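PDB 5WA1: programmed cell death 6-interacting protein from Homo sapiens, which serves in endosomal sorting, multivesicular body biogenesis, membrane repair and cytokinesis, here represented by its Bro1 domain, the part that contains the CHMP4-interacting region. Local coordinates for residues 208-213 with 246-251; 34-39 with 69-74; 128-133 with 195-200. One frame throughout, in Å; residues are numbered along the deposited sequence.

Interaction 1: 208-213 with 246-251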
# COMPACT_ATOMS: atom_id res chain seq x y z
N LEU A 208 5.23 5.73 -0.24
CA LEU A 208 4.22 4.78 -0.70
C LEU A 208 4.02 3.65 0.31
O LEU A 208 2.90 3.19 0.51
CB LEU A 208 4.60 4.20 -2.07
CG LEU A 208 4.63 5.21 -3.22
CD1 LEU A 208 5.20 4.56 -4.48
CD2 LEU A 208 3.23 5.74 -3.47
N SER A 209 5.11 3.17 0.91
CA SER A 209 4.98 2.11 1.90
C SER A 209 4.11 2.56 3.07
O SER A 209 3.25 1.82 3.55
CB SER A 209 6.36 1.69 2.40
OG SER A 209 6.26 0.71 3.41
N LEU A 210 4.32 3.79 3.54
CA LEU A 210 3.51 4.30 4.64
C LEU A 210 2.06 4.52 4.23
O LEU A 210 1.14 4.26 5.02
CB LEU A 210 4.13 5.59 5.16
CG LEU A 210 3.43 6.26 6.34
CD1 LEU A 210 3.15 5.25 7.45
CD2 LEU A 210 4.30 7.40 6.82
N ILE A 211 1.82 5.00 3.01
CA ILE A 211 0.44 5.18 2.55
C ILE A 211 -0.31 3.85 2.56
O ILE A 211 -1.46 3.76 2.99
CB ILE A 211 0.42 5.82 1.15
CG1 ILE A 211 0.95 7.26 1.20
CG2 ILE A 211 -0.99 5.76 0.55
CD1 ILE A 211 1.19 7.88 -0.17
N MET A 212 0.34 2.79 2.06
CA MET A 212 -0.30 1.48 2.03
C MET A 212 -0.51 0.94 3.43
O MET A 212 -1.52 0.27 3.70
CB MET A 212 0.54 0.50 1.20
CG MET A 212 0.72 0.90 -0.26
SD MET A 212 -0.85 1.04 -1.13
CE MET A 212 -0.59 2.50 -2.13
N LEU A 213 0.43 1.19 4.33
CA LEU A 213 0.24 0.77 5.71
C LEU A 213 -0.94 1.50 6.35
O LEU A 213 -1.74 0.88 7.06
CB LEU A 213 1.52 1.00 6.51
CG LEU A 213 1.55 0.31 7.88
CD1 LEU A 213 1.72 -1.19 7.71
CD2 LEU A 213 2.65 0.89 8.74
N GLY A 246 -1.21 10.89 8.94
CA GLY A 246 -0.51 12.14 9.25
C GLY A 246 0.96 12.08 8.90
O GLY A 246 1.51 13.00 8.29
N ASP A 247 1.62 10.98 9.29
CA ASP A 247 3.02 10.79 8.93
C ASP A 247 3.20 10.78 7.42
O ASP A 247 4.16 11.36 6.89
CB ASP A 247 3.55 9.48 9.53
CG ASP A 247 3.79 9.57 11.03
OD1 ASP A 247 3.77 10.68 11.58
OD2 ASP A 247 4.02 8.51 11.65
N ALA A 248 2.28 10.14 6.70
CA ALA A 248 2.38 10.07 5.24
C ALA A 248 2.25 11.45 4.60
O ALA A 248 3.04 11.82 3.73
CB ALA A 248 1.33 9.12 4.69
N PHE A 249 1.23 12.23 5.01
CA PHE A 249 1.06 13.53 4.36
C PHE A 249 2.20 14.47 4.70
O PHE A 249 2.61 15.29 3.87
CB PHE A 249 -0.33 14.10 4.68
CG PHE A 249 -0.36 15.16 5.74
CD1 PHE A 249 -0.09 16.48 5.43
CD2 PHE A 249 -0.75 14.85 7.04
CE1 PHE A 249 -0.13 17.47 6.40
CE2 PHE A 249 -0.81 15.84 8.02
CZ PHE A 249 -0.50 17.15 7.70
N LYS A 250 2.79 14.33 5.89
CA LYS A 250 3.95 15.15 6.23
C LYS A 250 5.14 14.84 5.33
O LYS A 250 5.94 15.74 5.04
CB LYS A 250 4.32 14.98 7.70
CG LYS A 250 3.35 15.67 8.65
CD LYS A 250 3.64 15.35 10.11
CE LYS A 250 2.60 15.99 11.04
NZ LYS A 250 1.20 15.47 10.87
N GLN A 251 5.29 13.59 4.87
CA GLN A 251 6.36 13.29 3.92
C GLN A 251 6.07 13.84 2.53
O GLN A 251 6.99 13.96 1.72
CB GLN A 251 6.60 11.78 3.84
CG GLN A 251 7.05 11.18 5.16
CD GLN A 251 7.15 9.67 5.10
OE1 GLN A 251 7.02 9.08 4.04
NE2 GLN A 251 7.38 9.05 6.25
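The side-chain amide of Gln251 is approached by Leu210, whose CD2 lies above the amide plane, displaced beyond its NE2 end and 3.5 Å from NE2. At the other corner of the same amide, OE1 is hydrogen-bonded to Thr207 OG1, one residue before 208-213, a bond that helps fix which way the amide is flipped. The second flat group, the Phe249 ring, faces elsewhere: the CG of its neighbour Lys250 sits over one face, offset toward the rim, and the ring makes no contact with 208-213. Leu210 does most of the packing. Its CG, anti to the backbone N (chi1 -179°), meets Ala248 CB at 3.9 Å. Leu210 CD2 comes to 3.4 Å from Ala248 N and 3.5 Å from Asp247 CB. The Ala248 methyl is also touched by Ile211 CG1 at 4.0 Å, making Ala248 the shared apolar partner of two successive residues. The small alanine allows a close backbone approach, Ile211 CA to Ala248 CA being 5.9 Å. The segment axes pass 8.9 Å apart at 153°, a nearly antiparallel pairing of consecutive helices 202-226 and 231-252, joined by a short turn as in the helical hairpins of the TPR-related Bro1 fold. Gln251 and Asp247 form the exposed margin, while Ile211 and Ala248 are buried. Helix 262-287 packs against this buried part, Leu266 touching both Ile211 and Ala248; helix 202-226 also packs through Leu208 and Ser209 on helix 164-191, with Met212 reaching helix 137-157.

Interaction 2: 34-39 with 69-74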
# COMPACT_ATOMS: atom_id res chain seq x y z
N SER A 34 9.93 -1.77 -21.95
CA SER A 34 10.02 -2.21 -23.33
C SER A 34 10.24 -3.71 -23.38
O SER A 34 10.81 -4.31 -22.46
CB SER A 34 11.16 -1.48 -24.03
OG SER A 34 12.33 -1.53 -23.24
N GLU A 35 9.78 -4.33 -24.47
CA GLU A 35 9.94 -5.77 -24.64
C GLU A 35 11.41 -6.13 -24.80
O GLU A 35 12.15 -5.49 -25.55
CB GLU A 35 9.14 -6.25 -25.85
CG GLU A 35 9.13 -7.76 -26.02
CD GLU A 35 8.34 -8.22 -27.23
OE1 GLU A 35 7.44 -7.48 -27.68
OE2 GLU A 35 8.63 -9.33 -27.74
N VAL A 36 11.84 -7.18 -24.09
CA VAL A 36 13.22 -7.64 -24.11
C VAL A 36 13.25 -9.13 -24.41
O VAL A 36 12.46 -9.90 -23.87
CB VAL A 36 13.93 -7.33 -22.78
CG1 VAL A 36 15.22 -8.12 -22.65
CG2 VAL A 36 14.21 -5.83 -22.66
N ASP A 37 14.18 -9.54 -25.28
CA ASP A 37 14.38 -10.96 -25.59
C ASP A 37 15.30 -11.55 -24.53
O ASP A 37 16.52 -11.54 -24.65
CB ASP A 37 14.96 -11.14 -26.99
CG ASP A 37 15.24 -12.60 -27.32
OD1 ASP A 37 14.65 -13.48 -26.66
OD2 ASP A 37 16.04 -12.86 -28.23
N LEU A 38 14.69 -12.10 -23.47
CA LEU A 38 15.48 -12.73 -22.42
C LEU A 38 16.17 -14.00 -22.89
O LEU A 38 17.22 -14.37 -22.35
CB LEU A 38 14.59 -13.06 -21.22
CG LEU A 38 14.22 -11.92 -20.28
CD1 LEU A 38 13.58 -12.48 -19.01
CD2 LEU A 38 15.45 -11.09 -19.96
N ALA A 39 15.60 -14.68 -23.89
CA ALA A 39 16.07 -16.01 -24.25
C ALA A 39 17.48 -15.96 -24.82
O ALA A 39 18.40 -16.60 -24.29
CB ALA A 39 15.10 -16.65 -25.25
N LYS A 69 9.04 -15.75 -22.16
CA LYS A 69 7.59 -15.74 -22.27
C LYS A 69 6.96 -15.22 -20.99
O LYS A 69 6.01 -14.43 -21.03
CB LYS A 69 7.09 -17.16 -22.58
CG LYS A 69 5.59 -17.35 -22.49
CD LYS A 69 5.23 -18.79 -22.86
CE LYS A 69 3.76 -19.10 -22.65
NZ LYS A 69 3.43 -20.50 -23.03
N LEU A 70 7.48 -15.65 -19.83
CA LEU A 70 6.94 -15.20 -18.55
C LEU A 70 7.10 -13.70 -18.38
O LEU A 70 6.21 -13.04 -17.83
CB LEU A 70 7.62 -15.96 -17.40
CG LEU A 70 7.27 -15.49 -15.98
CD1 LEU A 70 5.77 -15.55 -15.75
CD2 LEU A 70 8.01 -16.31 -14.93
N ARG A 71 8.23 -13.14 -18.83
CA ARG A 71 8.41 -11.69 -18.73
C ARG A 71 7.35 -10.95 -19.53
O ARG A 71 6.76 -9.98 -19.06
CB ARG A 71 9.81 -11.28 -19.19
CG ARG A 71 10.06 -9.79 -18.98
CD ARG A 71 11.42 -9.31 -19.47
NE ARG A 71 11.74 -8.03 -18.84
CZ ARG A 71 11.41 -6.84 -19.33
NH1 ARG A 71 11.75 -5.73 -18.67
NH2 ARG A 71 10.77 -6.74 -20.48
N ARG A 72 7.11 -11.40 -20.77
CA ARG A 72 6.09 -10.76 -21.59
C ARG A 72 4.72 -10.80 -20.92
O ARG A 72 3.97 -9.82 -20.95
CB ARG A 72 6.03 -11.41 -22.97
CG ARG A 72 7.31 -11.25 -23.80
CD ARG A 72 7.10 -11.66 -25.25
NE ARG A 72 6.88 -13.10 -25.41
CZ ARG A 72 7.84 -13.99 -25.60
NH1 ARG A 72 9.11 -13.59 -25.66
NH2 ARG A 72 7.55 -15.27 -25.74
N ALA A 73 4.39 -11.92 -20.27
CA ALA A 73 3.10 -12.02 -19.59
C ALA A 73 3.06 -11.17 -18.32
O ALA A 73 1.98 -10.68 -17.95
CB ALA A 73 2.80 -13.48 -19.26
N ALA A 74 4.19 -10.99 -17.63
CA ALA A 74 4.19 -10.26 -16.37
C ALA A 74 4.24 -8.75 -16.55
O ALA A 74 3.64 -8.01 -15.76
CB ALA A 74 5.37 -10.70 -15.49
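Arg71 supplies the hydrogen bond of this contact, giving an NH2 proton to Ser34 O at 3.1 Å with an N-H...O angle of 148°. Its CG is anti to the backbone N (chi1 -175°) and the chain is extended from CG to NE, which carries the guanidinium out toward Ser34. The carbonyl oxygen lies at the guanidinium edge, tilted 20° out of its plane. Beyond the two segments, Arg71 NE forms a salt bridge with Glu140 and NH1 is hydrogen-bonded to Thr33 OG1, so all three nitrogens of this buried group have partners. Van der Waals contacts reach the same side chain from two residues. Val36 CG2 lies over one guanidinium face, offset toward the rim, and Leu38 crosses the arginine chain at about a right angle, its CD1 meeting Arg71 CD at 3.9 Å. In the Bro1 domain this joins the extended run before helix 39-49 to helix 56-75; Ser34 is also backbone-bonded to Thr115 of strand 114-117, and Tyr92 of helix 83-97 touches both Leu38 and Arg71. Electrostatics at the margin are looser. Glu35 OE2 stays 4.8 Å from Arg72 NE, opposite charges probably near enough for some attraction but not in contact. Within 34-39, Asp37 OD1 accepts a weak capping bond from Ala39 N.

Interaction 3: 128-133 with 195-200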
# COMPACT_ATOMS: atom_id res chain seq x y z
N GLY A 128 10.81 14.28 -24.23
CA GLY A 128 10.29 12.93 -24.19
C GLY A 128 9.92 12.49 -22.78
O GLY A 128 9.87 13.28 -21.83
N SER A 129 9.64 11.20 -22.65
CA SER A 129 9.28 10.62 -21.37
C SER A 129 10.51 10.43 -20.50
O SER A 129 11.66 10.60 -20.93
CB SER A 129 8.55 9.29 -21.57
OG SER A 129 9.39 8.34 -22.20
N VAL A 130 10.27 10.08 -19.24
CA VAL A 130 11.34 9.85 -18.27
C VAL A 130 11.57 8.34 -18.22
O VAL A 130 10.80 7.60 -17.60
CB VAL A 130 10.98 10.42 -16.89
CG1 VAL A 130 12.11 10.16 -15.91
CG2 VAL A 130 10.71 11.91 -17.01
N LYS A 131 12.63 7.90 -18.89
CA LYS A 131 13.00 6.50 -18.99
C LYS A 131 14.39 6.28 -18.40
O LYS A 131 15.19 7.21 -18.30
CB LYS A 131 12.99 6.03 -20.45
CG LYS A 131 11.64 6.09 -21.14
CD LYS A 131 11.76 5.62 -22.59
CE LYS A 131 10.40 5.48 -23.26
NZ LYS A 131 10.51 5.00 -24.66
N LEU A 132 14.66 5.04 -18.02
CA LEU A 132 16.00 4.64 -17.59
C LEU A 132 16.28 3.22 -18.07
O LEU A 132 15.46 2.32 -17.86
CB LEU A 132 16.14 4.73 -16.06
CG LEU A 132 17.43 4.13 -15.48
CD1 LEU A 132 18.67 4.78 -16.09
CD2 LEU A 132 17.43 4.23 -13.96
N ALA A 133 17.44 3.03 -18.70
CA ALA A 133 17.86 1.73 -19.19
C ALA A 133 19.14 1.32 -18.49
O ALA A 133 20.11 2.08 -18.47
CB ALA A 133 18.06 1.75 -20.70
N GLU A 195 21.95 6.18 -10.29
CA GLU A 195 20.85 6.64 -9.45
C GLU A 195 19.51 6.36 -10.12
O GLU A 195 19.37 6.53 -11.34
CB GLU A 195 20.99 8.13 -9.17
CG GLU A 195 21.70 8.43 -7.85
CD GLU A 195 21.68 9.91 -7.51
OE1 GLU A 195 21.47 10.73 -8.43
OE2 GLU A 195 21.86 10.25 -6.32
N PRO A 196 18.51 5.93 -9.36
CA PRO A 196 17.25 5.48 -9.96
C PRO A 196 16.39 6.65 -10.42
O PRO A 196 16.63 7.82 -10.08
CB PRO A 196 16.58 4.73 -8.81
CG PRO A 196 17.05 5.46 -7.59
CD PRO A 196 18.48 5.86 -7.89
N THR A 197 15.36 6.32 -11.19
CA THR A 197 14.28 7.27 -11.40
C THR A 197 13.63 7.60 -10.06
O THR A 197 13.79 6.88 -9.07
CB THR A 197 13.25 6.71 -12.39
OG1 THR A 197 12.99 5.33 -12.10
CG2 THR A 197 13.76 6.83 -13.82
N VAL A 198 12.93 8.73 -10.02
CA VAL A 198 12.38 9.20 -8.75
C VAL A 198 11.31 8.24 -8.23
O VAL A 198 11.14 8.10 -7.01
CB VAL A 198 11.83 10.63 -8.90
CG1 VAL A 198 11.22 11.12 -7.59
CG2 VAL A 198 12.95 11.57 -9.34
N ASP A 199 10.61 7.53 -9.12
CA ASP A 199 9.49 6.71 -8.67
C ASP A 199 9.95 5.56 -7.77
O ASP A 199 9.27 5.22 -6.80
CB ASP A 199 8.70 6.18 -9.87
CG ASP A 199 9.54 5.29 -10.79
OD1 ASP A 199 10.79 5.29 -10.67
OD2 ASP A 199 8.93 4.61 -11.65
N ILE A 200 11.11 4.96 -8.06
CA ILE A 200 11.61 3.85 -7.25
C ILE A 200 12.68 4.31 -6.26
O ILE A 200 13.27 3.48 -5.57
CB ILE A 200 12.14 2.70 -8.13
CG1 ILE A 200 13.32 3.16 -8.98
CG2 ILE A 200 11.00 2.15 -8.99
CD1 ILE A 200 14.02 2.02 -9.74
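Val130 makes the first touch along 128-133, its CG1 lying a loose 4.3 Å from Thr197 CG2. The CB of Lys131 points away from 195-200, as expected from the alternation along a strand, and that of Leu132 points toward it again. Leu132 CB rests on Thr197 CG2 at 3.9 Å. Beyond it, Leu132 CG is anti to the backbone N (chi1 171°). Leu132 CD2 comes to 4.0 Å from both Glu195 O and Thr197 N, against the backbone around Pro196. The Thr197 methyl thus touches Val130, just before strand 131-134, and Leu132 within it; this strand pairs with strand 114-117 in a small antiparallel sheet where Leu132 is backbone-bonded to Trp116. The hydroxyl of Thr197 is engaged within its own loop, OG1 donating to Asp199 OD1 at 2.6 Å on the syn side of the carboxylate, 25° out of its plane. The other oxygen, Asp199 OD2, takes a salt bridge from Lys31 and a hydrogen bond from Ala119 N. Thr197 therefore divides its two branches: the hydroxyl is bonded to Asp199 within the loop that leads to helix 202-226, and the methyl meets the two-stranded sheet at strand 131-134, so across the segments the contact is van der Waals packing, without polar pairing.

How the interactions relate
The three contacts follow the elongated Bro1 domain. The centre of interaction 2 is about 26 Å, and that of interaction 1 about 9 Å, from the centre of the chain; the centres of these two contacts are 33 Å apart. Strand 114-117 couples interactions 2 and 3, being backbone-bonded to both; the nearest atoms of these contacts are about 7 Å apart. The nearest atoms of interactions 3 and 1 are about 5 Å apart because the loop 195-200 runs on into helix 202-226, and Phe146 of helix 137-157 touches both Ile200 and Leu208. Interaction 1 lies wholly within the region that interacts with CHMP4 proteins and EIAV p9, which begins at Thr197 of interaction 3.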